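Local coordinates for protein tyrocidine synthase 2 (Brevibacillus parabrevis, PDB 6TA8) that belongs to the nonribosomal peptide synthetases, large modular enzymes, and is represented here by a condensation domain, at residues D239-L253 / S435-A449. Sequence-based numbering, arbitrary orientation.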
loop_
_atom_site.group_PDB
_atom_site.type_symbol
_atom_site.label_atom_id
_atom_site.label_comp_id
_atom_site.label_asym_id
_atom_site.label_seq_id
_atom_site.Cartn_x
_atom_site.Cartn_y
_atom_site.Cartn_z
ATOM N N ASP A 239 24.828 -7.572 5.068
ATOM C CA ASP A 239 25.666 -8.648 5.590
ATOM C C ASP A 239 26.310 -9.435 4.457
ATOM O O ASP A 239 27.473 -9.844 4.562
ATOM C CB ASP A 239 24.849 -9.574 6.491
ATOM C CG ASP A 239 24.452 -8.918 7.799
ATOM O OD1 ASP A 239 25.240 -8.102 8.321
ATOM O OD2 ASP A 239 23.352 -9.221 8.306
ATOM N N PHE A 240 25.577 -9.650 3.367
ATOM C CA PHE A 240 26.086 -10.385 2.220
ATOM C C PHE A 240 25.699 -9.660 0.938
ATOM O O PHE A 240 24.820 -8.798 0.926
ATOM C CB PHE A 240 25.553 -11.823 2.180
ATOM C CG PHE A 240 25.297 -12.414 3.534
ATOM C CD1 PHE A 240 26.351 -12.783 4.353
ATOM C CD2 PHE A 240 24.003 -12.606 3.988
ATOM C CE1 PHE A 240 26.121 -13.326 5.600
ATOM C CE2 PHE A 240 23.765 -13.152 5.236
ATOM C CZ PHE A 240 24.827 -13.511 6.042
ATOM N N VAL A 241 26.375 -10.033 -0.145
ATOM C CA VAL A 241 26.075 -9.547 -1.487
ATOM C C VAL A 241 25.488 -10.704 -2.284
ATOM O O VAL A 241 26.002 -11.827 -2.233
ATOM C CB VAL A 241 27.332 -8.977 -2.174
ATOM C CG1 VAL A 241 27.178 -8.995 -3.690
ATOM C CG2 VAL A 241 27.614 -7.567 -1.680
ATOM N N THR A 242 24.405 -10.434 -3.008
ATOM C CA THR A 242 23.758 -11.470 -3.798
ATOM C C THR A 242 23.116 -10.847 -5.028
ATOM O O THR A 242 22.800 -9.654 -5.056
ATOM C CB THR A 242 22.707 -12.232 -2.982
ATOM O OG1 THR A 242 22.203 -13.330 -3.752
ATOM C CG2 THR A 242 21.553 -11.315 -2.610
ATOM N N ALA A 243 22.937 -11.678 -6.054
ATOM C CA ALA A 243 22.194 -11.306 -7.250
ATOM C C ALA A 243 20.836 -11.989 -7.311
ATOM O O ALA A 243 20.172 -11.944 -8.352
ATOM C CB ALA A 243 23.007 -11.634 -8.505
ATOM N N ASP A 244 20.409 -12.619 -6.219
ATOM C CA ASP A 244 19.144 -13.344 -6.147
ATOM C C ASP A 244 18.171 -12.510 -5.319
ATOM O O ASP A 244 18.178 -12.572 -4.087
ATOM C CB ASP A 244 19.349 -14.731 -5.544
ATOM C CG ASP A 244 18.101 -15.591 -5.617
ATOM O OD1 ASP A 244 17.131 -15.180 -6.286
ATOM O OD2 ASP A 244 18.092 -16.681 -5.005
ATOM N N ARG A 245 17.334 -11.731 -6.003
ATOM C CA ARG A 245 16.334 -10.895 -5.353
ATOM C C ARG A 245 14.949 -11.529 -5.368
ATOM O O ARG A 245 13.945 -10.813 -5.282
ATOM C CB ARG A 245 16.294 -9.514 -6.011
ATOM C CG ARG A 245 17.523 -9.189 -6.846
ATOM C CD ARG A 245 17.737 -7.687 -6.965
ATOM N NE ARG A 245 18.385 -7.126 -5.783
ATOM C CZ ARG A 245 19.696 -7.155 -5.564
ATOM N NH1 ARG A 245 20.506 -7.721 -6.449
ATOM N NH2 ARG A 245 20.198 -6.618 -4.461
ATOM N N LYS A 246 14.875 -12.855 -5.470
ATOM C CA LYS A 246 13.589 -13.534 -5.525
ATOM C C LYS A 246 12.846 -13.397 -4.200
ATOM O O LYS A 246 13.448 -13.267 -3.132
ATOM C CB LYS A 246 13.779 -15.010 -5.875
ATOM C CG LYS A 246 14.102 -15.258 -7.340
ATOM C CD LYS A 246 13.981 -16.731 -7.697
ATOM C CE LYS A 246 14.995 -17.572 -6.940
ATOM N NZ LYS A 246 14.900 -19.015 -7.302
ATOM N N GLN A 247 11.514 -13.426 -4.283
ATOM C CA GLN A 247 10.683 -13.200 -3.107
ATOM C C GLN A 247 10.671 -14.391 -2.156
ATOM O O GLN A 247 10.271 -14.235 -0.997
ATOM C CB GLN A 247 9.254 -12.865 -3.535
ATOM C CG GLN A 247 8.459 -12.083 -2.504
ATOM C CD GLN A 247 8.859 -10.623 -2.442
ATOM O OE1 GLN A 247 9.297 -10.131 -1.402
ATOM N NE2 GLN A 247 8.709 -9.922 -3.558
ATOM N N LYS A 248 11.095 -15.572 -2.612
ATOM C CA LYS A 248 11.072 -16.748 -1.749
ATOM C C LYS A 248 12.005 -16.609 -0.553
ATOM O O LYS A 248 11.783 -17.262 0.471
ATOM C CB LYS A 248 11.434 -17.999 -2.552
ATOM C CG LYS A 248 12.808 -17.949 -3.200
ATOM C CD LYS A 248 13.139 -19.262 -3.888
ATOM C CE LYS A 248 12.107 -19.603 -4.950
ATOM N NZ LYS A 248 12.305 -20.974 -5.498
ATOM N N HIS A 249 13.032 -15.768 -0.654
ATOM C CA HIS A 249 13.978 -15.551 0.432
ATOM C C HIS A 249 13.585 -14.389 1.334
ATOM O O HIS A 249 14.404 -13.950 2.149
ATOM C CB HIS A 249 15.381 -15.315 -0.133
ATOM C CG HIS A 249 15.811 -16.345 -1.131
ATOM N ND1 HIS A 249 16.294 -17.581 -0.763
ATOM C CD2 HIS A 249 15.830 -16.322 -2.484
ATOM C CE1 HIS A 249 16.593 -18.276 -1.846
ATOM N NE2 HIS A 249 16.320 -17.534 -2.905
ATOM N N THR A 250 12.360 -13.886 1.213
ATOM C CA THR A 250 11.932 -12.730 1.987
ATOM C C THR A 250 11.443 -13.160 3.365
ATOM O O THR A 250 10.592 -14.047 3.484
ATOM C CB THR A 250 10.828 -11.971 1.251
ATOM O OG1 THR A 250 11.384 -11.297 0.115
ATOM C CG2 THR A 250 10.175 -10.950 2.168
ATOM N N ARG A 251 11.984 -12.528 4.403
ATOM C CA ARG A 251 11.551 -12.742 5.773
ATOM C C ARG A 251 11.143 -11.409 6.388
ATOM O O ARG A 251 11.567 -10.340 5.941
ATOM C CB ARG A 251 12.653 -13.399 6.614
ATOM C CG ARG A 251 13.105 -14.753 6.096
ATOM C CD ARG A 251 11.966 -15.758 6.103
ATOM N NE ARG A 251 12.425 -17.106 5.780
ATOM C CZ ARG A 251 12.393 -17.635 4.561
ATOM N NH1 ARG A 251 11.922 -16.929 3.541
ATOM N NH2 ARG A 251 12.832 -18.869 4.359
ATOM N N THR A 252 10.309 -11.483 7.422
ATOM C CA THR A 252 9.778 -10.296 8.081
ATOM C C THR A 252 10.056 -10.369 9.573
ATOM O O THR A 252 9.832 -11.408 10.201
ATOM C CB THR A 252 8.270 -10.146 7.841
ATOM O OG1 THR A 252 7.578 -11.246 8.448
ATOM C CG2 THR A 252 7.962 -10.114 6.351
ATOM N N LEU A 253 10.539 -9.263 10.134
ATOM C CA LEU A 253 10.746 -9.114 11.568
ATOM C C LEU A 253 9.871 -7.966 12.049
ATOM O O LEU A 253 10.004 -6.836 11.568
ATOM C CB LEU A 253 12.219 -8.849 11.889
ATOM C CG LEU A 253 12.601 -8.776 13.370
ATOM C CD1 LEU A 253 13.947 -9.438 13.610
ATOM C CD2 LEU A 253 12.624 -7.340 13.859
ATOM N N SER A 435 6.770 -3.453 10.837
ATOM C CA SER A 435 7.271 -4.665 10.202
ATOM C C SER A 435 8.331 -4.289 9.180
ATOM O O SER A 435 8.130 -3.366 8.385
ATOM C CB SER A 435 6.137 -5.448 9.531
ATOM O OG SER A 435 5.111 -5.750 10.461
ATOM N N VAL A 436 9.454 -5.001 9.204
ATOM C CA VAL A 436 10.572 -4.754 8.300
ATOM C C VAL A 436 10.768 -5.995 7.440
ATOM O O VAL A 436 11.029 -7.085 7.965
ATOM C CB VAL A 436 11.861 -4.411 9.063
ATOM C CG1 VAL A 436 12.974 -4.050 8.089
ATOM C CG2 VAL A 436 11.610 -3.274 10.043
ATOM N N GLY A 437 10.645 -5.829 6.126
ATOM C CA GLY A 437 10.833 -6.921 5.187
ATOM C C GLY A 437 12.234 -6.891 4.601
ATOM O O GLY A 437 12.708 -5.847 4.147
ATOM N N TYR A 438 12.885 -8.051 4.614
ATOM C CA TYR A 438 14.250 -8.184 4.126
ATOM C C TYR A 438 14.415 -9.541 3.458
ATOM O O TYR A 438 13.553 -10.417 3.557
ATOM C CB TYR A 438 15.269 -8.016 5.261
ATOM C CG TYR A 438 15.230 -9.131 6.283
ATOM C CD1 TYR A 438 14.298 -9.125 7.311
ATOM C CD2 TYR A 438 16.125 -10.193 6.218
ATOM C CE1 TYR A 438 14.256 -10.142 8.245
ATOM C CE2 TYR A 438 16.091 -11.217 7.146
ATOM C CZ TYR A 438 15.155 -11.185 8.158
ATOM O OH TYR A 438 15.117 -12.201 9.085
ATOM N N SER A 439 15.542 -9.710 2.774
ATOM C CA SER A 439 15.912 -10.982 2.168
ATOM C C SER A 439 16.980 -11.651 3.022
ATOM O O SER A 439 17.948 -11.003 3.434
ATOM C CB SER A 439 16.425 -10.784 0.740
ATOM O OG SER A 439 16.876 -12.011 0.188
ATOM N N ARG A 440 16.802 -12.948 3.285
ATOM C CA ARG A 440 17.735 -13.658 4.150
ATOM C C ARG A 440 19.089 -13.874 3.489
ATOM O O ARG A 440 20.061 -14.188 4.185
ATOM C CB ARG A 440 17.140 -15.001 4.582
ATOM C CG ARG A 440 16.830 -15.948 3.438
ATOM C CD ARG A 440 16.267 -17.260 3.958
ATOM N NE ARG A 440 17.118 -17.838 4.995
ATOM C CZ ARG A 440 18.109 -18.692 4.758
ATOM N NH1 ARG A 440 18.375 -19.075 3.517
ATOM N NH2 ARG A 440 18.835 -19.164 5.762
ATOM N N LEU A 441 19.178 -13.713 2.169
ATOM C CA LEU A 441 20.453 -13.822 1.474
ATOM C C LEU A 441 21.279 -12.546 1.557
ATOM O O LEU A 441 22.417 -12.530 1.073
ATOM C CB LEU A 441 20.228 -14.198 0.007
ATOM C CG LEU A 441 19.136 -15.222 -0.311
ATOM C CD1 LEU A 441 19.162 -15.559 -1.791
ATOM C CD2 LEU A 441 19.287 -16.484 0.529
ATOM N N GLN A 442 20.741 -11.487 2.154
ATOM C CA GLN A 442 21.466 -10.239 2.345
ATOM C C GLN A 442 21.664 -9.868 3.805
ATOM O O GLN A 442 22.654 -9.207 4.127
ATOM C CB GLN A 442 20.740 -9.084 1.641
ATOM C CG GLN A 442 20.883 -9.089 0.133
ATOM C CD GLN A 442 19.983 -8.076 -0.541
ATOM O OE1 GLN A 442 18.848 -7.857 -0.116
ATOM N NE2 GLN A 442 20.485 -7.450 -1.598
ATOM N N TYR A 443 20.758 -10.275 4.691
ATOM C CA TYR A 443 20.839 -9.940 6.104
ATOM C C TYR A 443 20.535 -11.162 6.947
ATOM O O TYR A 443 19.671 -11.970 6.598
ATOM C CB TYR A 443 19.853 -8.839 6.486
ATOM C CG TYR A 443 20.240 -7.495 5.966
ATOM C CD1 TYR A 443 21.257 -6.766 6.566
ATOM C CD2 TYR A 443 19.593 -6.952 4.871
ATOM C CE1 TYR A 443 21.613 -5.531 6.085
ATOM C CE2 TYR A 443 19.941 -5.722 4.386
ATOM C CZ TYR A 443 20.949 -5.017 4.995
ATOM O OH TYR A 443 21.288 -3.794 4.494
ATOM N N GLU A 444 21.242 -11.281 8.062
ATOM C CA GLU A 444 20.864 -12.215 9.105
ATOM C C GLU A 444 19.861 -11.542 10.031
ATOM O O GLU A 444 19.894 -10.323 10.226
ATOM C CB GLU A 444 22.091 -12.686 9.886
ATOM C CG GLU A 444 23.061 -13.510 9.052
ATOM C CD GLU A 444 24.342 -13.842 9.790
ATOM O OE1 GLU A 444 24.872 -12.957 10.495
ATOM O OE2 GLU A 444 24.824 -14.988 9.662
ATOM N N GLU A 445 18.956 -12.347 10.594
ATOM C CA GLU A 445 17.887 -11.806 11.427
ATOM C C GLU A 445 18.415 -10.993 12.601
ATOM O O GLU A 445 17.685 -10.156 13.142
ATOM C CB GLU A 445 16.995 -12.937 11.941
ATOM C CG GLU A 445 15.597 -12.489 12.331
ATOM C CD GLU A 445 14.883 -13.495 13.208
ATOM O OE1 GLU A 445 15.227 -13.593 14.405
ATOM O OE2 GLU A 445 13.973 -14.187 12.702
ATOM N N LYS A 446 19.668 -11.216 12.999
ATOM C CA LYS A 446 20.255 -10.463 14.100
ATOM C C LYS A 446 20.606 -9.042 13.674
ATOM O O LYS A 446 20.462 -8.101 14.463
ATOM C CB LYS A 446 21.497 -11.186 14.629
ATOM C CG LYS A 446 21.216 -12.315 15.625
ATOM C CD LYS A 446 20.431 -13.465 15.000
ATOM C CE LYS A 446 21.135 -14.026 13.772
ATOM N NZ LYS A 446 20.179 -14.688 12.840
ATOM N N THR A 447 21.070 -8.871 12.434
ATOM C CA THR A 447 21.351 -7.533 11.923
ATOM C C THR A 447 20.068 -6.727 11.760
ATOM O O THR A 447 20.048 -5.517 12.016
ATOM C CB THR A 447 22.097 -7.624 10.593
ATOM O OG1 THR A 447 23.262 -8.443 10.752
ATOM C CG2 THR A 447 22.518 -6.241 10.112
ATOM N N ILE A 448 18.985 -7.381 11.338
ATOM C CA ILE A 448 17.709 -6.687 11.199
ATOM C C ILE A 448 17.115 -6.386 12.568
ATOM O O ILE A 448 16.516 -5.325 12.780
ATOM C CB ILE A 448 16.747 -7.516 10.328
ATOM C CG1 ILE A 448 17.348 -7.733 8.938
ATOM C CG2 ILE A 448 15.394 -6.830 10.221
ATOM C CD1 ILE A 448 17.682 -6.447 8.214
ATOM N N ALA A 449 17.274 -7.309 13.522
ATOM C CA ALA A 449 16.747 -7.083 14.864
ATOM C C ALA A 449 17.426 -5.902 15.544
ATOM O O ALA A 449 16.816 -5.238 16.389
ATOM C CB ALA A 449 16.907 -8.345 15.713
HETATM O O HOH W 1 15.804 -12.606 -2.087
HETATM O O HOH W 2 16.342 -19.717 1.766
#
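Asp239 OD2 is gripped by two donors from the start of helix 445-466. Thr447 OG1 gives its proton to the syn lone pair of Asp239 OD2 at 2.6 Å. Glu444 N, at the N-cap, reaches the anti lone pair of Asp239 OD2 at 3.0 Å. Two bonds on one oxygen fix the rotation of the carboxylate, and the helix start would probably stabilise its negative charge, probably opposed by the nearby Glu444 carboxylate. Phe240 N bonds to Gln442 O from above the carbonyl plane. The Phe240 ring meets Glu444 CG and Leu441 O with its edge, its plane 88° from the Glu444 carboxylate.

The Leu441 side chain packs against His249, Asp244 and Thr242. Leu441 CD1 makes a CH-pi contact over the centre of the His249 ring, 3.4 Å from its centroid, while Lys248 CG lies over the opposite face, nearer its rim. His249 CG lies beside its own backbone N (chi1 -50°), which turns the ring toward Leu441. Ser439 OG donates to a water that in turn donates to Asp244 O and Lys246 O, tying the loop to the strand end.

Arg440 N bonds to His249 O at 2.8 Å, next to the non-hydrogen-bonded pair Thr250 and Ser439. Arg251 and Tyr438 form a hydrogen-bonded pair. Arg251 CB rests off-centre over the tyrosine ring, with Ile448 CG1 centred over its opposite face. Leu253 CD1 touches Ala449 CB (3.8 Å) and Glu445 CG. Strand 250-256, outermost in the six-stranded mixed sheet, pairs antiparallel with strand 431-439, which leads through loop 440-444 into helix 445-466, in the C-terminal half of the condensation-domain fold.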